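Thiosulfate sulfurtransferase (Pseudomonas aeruginosa, PDB 1YT8) probably transfers sulfur from thiosulfate to cyanide, giving thiocyanate and sulfite. Local coordinates at residues A182-R196 / P212-G224. Numbering follows the deposited sequence.
Sequences APDPRTRVIVNCAGR and PNPVAALRNGTIG. With SO3 (sulfite ion), chain B.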
# COMPACT_ATOMS: atom_id res chain seq x y z
N ALA A 182 24.79 4.19 14.78
CA ALA A 182 25.46 5.47 15.00
C ALA A 182 25.64 5.70 16.50
O ALA A 182 25.11 6.66 17.07
CB ALA A 182 24.63 6.59 14.39
N PRO A 183 26.42 4.83 17.16
CA PRO A 183 26.68 4.93 18.61
C PRO A 183 27.37 6.22 19.07
O PRO A 183 27.13 6.69 20.18
CB PRO A 183 27.51 3.68 18.90
CG PRO A 183 28.24 3.45 17.60
CD PRO A 183 27.15 3.69 16.58
N ASP A 184 28.23 6.78 18.22
CA ASP A 184 28.94 8.01 18.55
C ASP A 184 27.99 9.18 18.32
O ASP A 184 27.48 9.38 17.22
CB ASP A 184 30.17 8.15 17.66
CG ASP A 184 31.16 9.18 18.18
OD1 ASP A 184 30.72 10.26 18.63
OD2 ASP A 184 32.37 8.91 18.14
N PRO A 185 27.73 9.99 19.36
CA PRO A 185 26.83 11.14 19.21
C PRO A 185 27.28 12.15 18.16
O PRO A 185 26.48 12.95 17.68
CB PRO A 185 26.79 11.73 20.62
CG PRO A 185 28.14 11.39 21.17
CD PRO A 185 28.32 9.95 20.71
N ARG A 186 28.56 12.11 17.80
CA ARG A 186 29.09 13.03 16.79
C ARG A 186 28.73 12.58 15.37
O ARG A 186 28.71 13.39 14.45
CB ARG A 186 30.61 13.14 16.91
CG ARG A 186 31.10 13.73 18.23
CD ARG A 186 32.61 13.58 18.35
NE ARG A 186 33.02 12.18 18.29
CZ ARG A 186 34.28 11.75 18.38
NH1 ARG A 186 35.26 12.62 18.53
NH2 ARG A 186 34.55 10.46 18.30
N THR A 187 28.44 11.29 15.21
CA THR A 187 28.10 10.73 13.91
C THR A 187 26.80 11.30 13.34
O THR A 187 25.75 11.24 13.98
CB THR A 187 27.95 9.19 13.98
OG1 THR A 187 29.18 8.61 14.42
CG2 THR A 187 27.60 8.61 12.61
N ARG A 188 26.88 11.85 12.13
CA ARG A 188 25.70 12.40 11.48
C ARG A 188 24.82 11.26 11.01
O ARG A 188 25.31 10.22 10.57
CB ARG A 188 26.08 13.24 10.26
CG ARG A 188 27.01 14.39 10.53
CD ARG A 188 27.05 15.34 9.34
NE ARG A 188 25.71 15.83 9.05
CZ ARG A 188 25.42 17.07 8.66
NH1 ARG A 188 26.39 17.96 8.50
NH2 ARG A 188 24.16 17.41 8.44
N VAL A 189 23.51 11.46 11.11
CA VAL A 189 22.56 10.46 10.64
C VAL A 189 21.75 11.13 9.55
O VAL A 189 21.12 12.18 9.77
CB VAL A 189 21.63 9.97 11.78
CG1 VAL A 189 20.53 9.07 11.22
CG2 VAL A 189 22.45 9.19 12.81
N ILE A 190 21.80 10.55 8.36
CA ILE A 190 21.09 11.06 7.20
C ILE A 190 20.08 10.01 6.76
O ILE A 190 20.43 8.85 6.58
CB ILE A 190 22.08 11.32 6.04
CG1 ILE A 190 23.13 12.35 6.49
CG2 ILE A 190 21.34 11.80 4.81
CD1 ILE A 190 24.30 12.51 5.53
N VAL A 191 18.82 10.41 6.61
CA VAL A 191 17.77 9.48 6.20
C VAL A 191 17.32 9.79 4.77
O VAL A 191 17.09 10.95 4.43
CB VAL A 191 16.53 9.57 7.13
CG1 VAL A 191 15.50 8.51 6.74
CG2 VAL A 191 16.94 9.39 8.60
N ASN A 192 17.19 8.76 3.94
CA ASN A 192 16.75 8.96 2.57
C ASN A 192 15.65 7.98 2.19
O ASN A 192 15.41 6.99 2.88
CB ASN A 192 17.90 8.77 1.56
CG ASN A 192 18.16 7.30 1.23
OD1 ASN A 192 18.92 6.62 1.91
ND2 ASN A 192 17.50 6.81 0.17
N CYS A 193 14.97 8.29 1.10
CA CYS A 193 13.97 7.41 0.52
C CYS A 193 14.16 7.71 -0.96
O CYS A 193 15.23 8.20 -1.34
CB CYS A 193 12.55 7.72 1.03
SG CYS A 193 11.71 9.18 0.40
N ALA A 194 13.18 7.40 -1.80
CA ALA A 194 13.29 7.68 -3.22
C ALA A 194 12.99 9.13 -3.53
O ALA A 194 13.64 9.76 -4.37
CB ALA A 194 12.35 6.77 -4.00
N GLY A 195 11.98 9.66 -2.84
CA GLY A 195 11.60 11.05 -3.04
C GLY A 195 11.87 11.85 -1.79
O GLY A 195 13.02 12.13 -1.45
N ARG A 196 10.79 12.20 -1.08
CA ARG A 196 10.89 13.00 0.13
C ARG A 196 10.16 12.46 1.36
O ARG A 196 10.69 12.48 2.46
CB ARG A 196 10.33 14.40 -0.14
CG ARG A 196 11.04 15.20 -1.22
CD ARG A 196 10.17 16.36 -1.69
NE ARG A 196 9.68 17.18 -0.58
CZ ARG A 196 10.44 17.99 0.15
NH1 ARG A 196 11.73 18.12 -0.12
NH2 ARG A 196 9.89 18.69 1.14
N PRO A 212 20.90 12.15 20.25
CA PRO A 212 21.95 13.18 20.32
C PRO A 212 22.65 13.52 19.00
O PRO A 212 23.26 14.59 18.88
CB PRO A 212 22.91 12.59 21.36
CG PRO A 212 22.82 11.13 21.07
CD PRO A 212 21.33 10.91 20.91
N ASN A 213 22.56 12.63 18.02
CA ASN A 213 23.21 12.85 16.72
C ASN A 213 22.58 13.94 15.88
O ASN A 213 21.37 14.16 15.94
CB ASN A 213 23.15 11.58 15.87
CG ASN A 213 23.63 10.35 16.60
OD1 ASN A 213 24.77 9.91 16.42
ND2 ASN A 213 22.77 9.79 17.43
N PRO A 214 23.39 14.65 15.09
CA PRO A 214 22.81 15.70 14.24
C PRO A 214 22.12 14.90 13.13
O PRO A 214 22.74 14.02 12.53
CB PRO A 214 24.04 16.47 13.75
CG PRO A 214 25.12 15.43 13.74
CD PRO A 214 24.86 14.66 15.02
N VAL A 215 20.85 15.18 12.88
CA VAL A 215 20.09 14.44 11.88
C VAL A 215 19.56 15.31 10.75
O VAL A 215 19.27 16.49 10.94
CB VAL A 215 18.87 13.73 12.52
CG1 VAL A 215 18.33 12.66 11.58
CG2 VAL A 215 19.26 13.13 13.86
N ALA A 216 19.44 14.73 9.56
CA ALA A 216 18.92 15.46 8.41
C ALA A 216 18.45 14.50 7.33
O ALA A 216 18.94 13.37 7.22
CB ALA A 216 20.00 16.39 7.84
N ALA A 217 17.50 14.95 6.53
CA ALA A 217 17.01 14.12 5.45
C ALA A 217 17.82 14.42 4.19
O ALA A 217 18.28 15.55 4.01
CB ALA A 217 15.54 14.42 5.19
N LEU A 218 18.04 13.41 3.35
CA LEU A 218 18.72 13.66 2.09
C LEU A 218 17.59 14.27 1.27
O LEU A 218 16.60 13.60 0.95
CB LEU A 218 19.18 12.35 1.43
CG LEU A 218 19.57 12.49 -0.04
CD1 LEU A 218 20.70 13.51 -0.19
CD2 LEU A 218 20.00 11.14 -0.59
N ARG A 219 17.73 15.55 0.93
CA ARG A 219 16.69 16.26 0.19
C ARG A 219 16.39 15.68 -1.19
O ARG A 219 17.23 15.67 -2.08
CB ARG A 219 17.06 17.73 0.05
CG ARG A 219 15.94 18.61 -0.47
CD ARG A 219 16.42 20.06 -0.54
NE ARG A 219 17.00 20.47 0.73
CZ ARG A 219 18.07 21.26 0.85
NH1 ARG A 219 18.68 21.72 -0.24
NH2 ARG A 219 18.53 21.57 2.05
N ASN A 220 15.16 15.18 -1.34
CA ASN A 220 14.67 14.60 -2.58
C ASN A 220 15.20 13.20 -2.94
O ASN A 220 15.03 12.73 -4.06
CB ASN A 220 14.87 15.58 -3.74
CG ASN A 220 14.22 16.93 -3.47
OD1 ASN A 220 13.25 17.02 -2.70
ND2 ASN A 220 14.74 17.98 -4.10
N GLY A 221 15.85 12.55 -1.98
CA GLY A 221 16.34 11.18 -2.15
C GLY A 221 17.09 10.72 -3.39
O GLY A 221 17.91 11.45 -3.93
N THR A 222 16.83 9.48 -3.80
CA THR A 222 17.50 8.92 -4.97
C THR A 222 17.17 9.70 -6.24
O THR A 222 17.98 9.78 -7.16
CB THR A 222 17.16 7.41 -5.16
OG1 THR A 222 15.76 7.23 -5.34
CG2 THR A 222 17.61 6.62 -3.95
N ILE A 223 15.98 10.29 -6.28
CA ILE A 223 15.56 11.11 -7.41
C ILE A 223 16.50 12.32 -7.47
O ILE A 223 17.04 12.65 -8.52
CB ILE A 223 14.10 11.60 -7.25
CG1 ILE A 223 13.14 10.46 -7.58
CG2 ILE A 223 13.84 12.81 -8.15
CD1 ILE A 223 11.66 10.80 -7.39
N GLY A 224 16.69 12.95 -6.31
CA GLY A 224 17.56 14.11 -6.24
C GLY A 224 19.01 13.77 -6.51
O GLY A 224 19.75 14.59 -7.05
S SO3 B . 9.99 8.62 -0.46
O1 SO3 B . 10.48 7.43 -1.18
O2 SO3 B . 9.33 9.57 -1.38
O3 SO3 B . 9.08 8.26 0.67
O HOH W 1 23.05 14.65 9.65
O HOH W 2 15.12 11.32 0.61
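R196 reaches N220 because its chain, with CG beside the backbone N (chi1 -61°), bends at chi3 (52°) and lies alongside the asparagine. NH1 then donates to N220 OD1 at 3.2 Å, the oxygen in the guanidinium plane and that plane 60° from the amide; NE and NH2 form salt bridges with E121 and E124, fixing the group's rotation. Upstream, strands 188-192 and 215-218 are parallel neighbours in the five-stranded rhodanese sheet, joined as a beta-alpha-beta unit through helix 197-208. Both backbone polar atoms of V191 bond to strand 215-218: N donates to A216 O (3.0 Å) and O accepts from L218 N (2.8 Å). Beyond the strands, amides of helix 221-227 reach the sulfite-binding loop: T222 N donates to C193 O (3.2 Å) and I223 N to A194 O (3.1 Å). A water bonded to C193 N, G195 O and L218 O adds a further tie. C193 SG is covalently bound to the sulfite sulfur (2.0 Å), while A194 N (2.8 Å) and G195 N (3.2 Å) donate to its O1. Backbone N-H groups thus face the anion while loop carbonyls accept from T222 and I223, an arrangement consistent with stabilising negative charge on a cysteine-bound sulfur group.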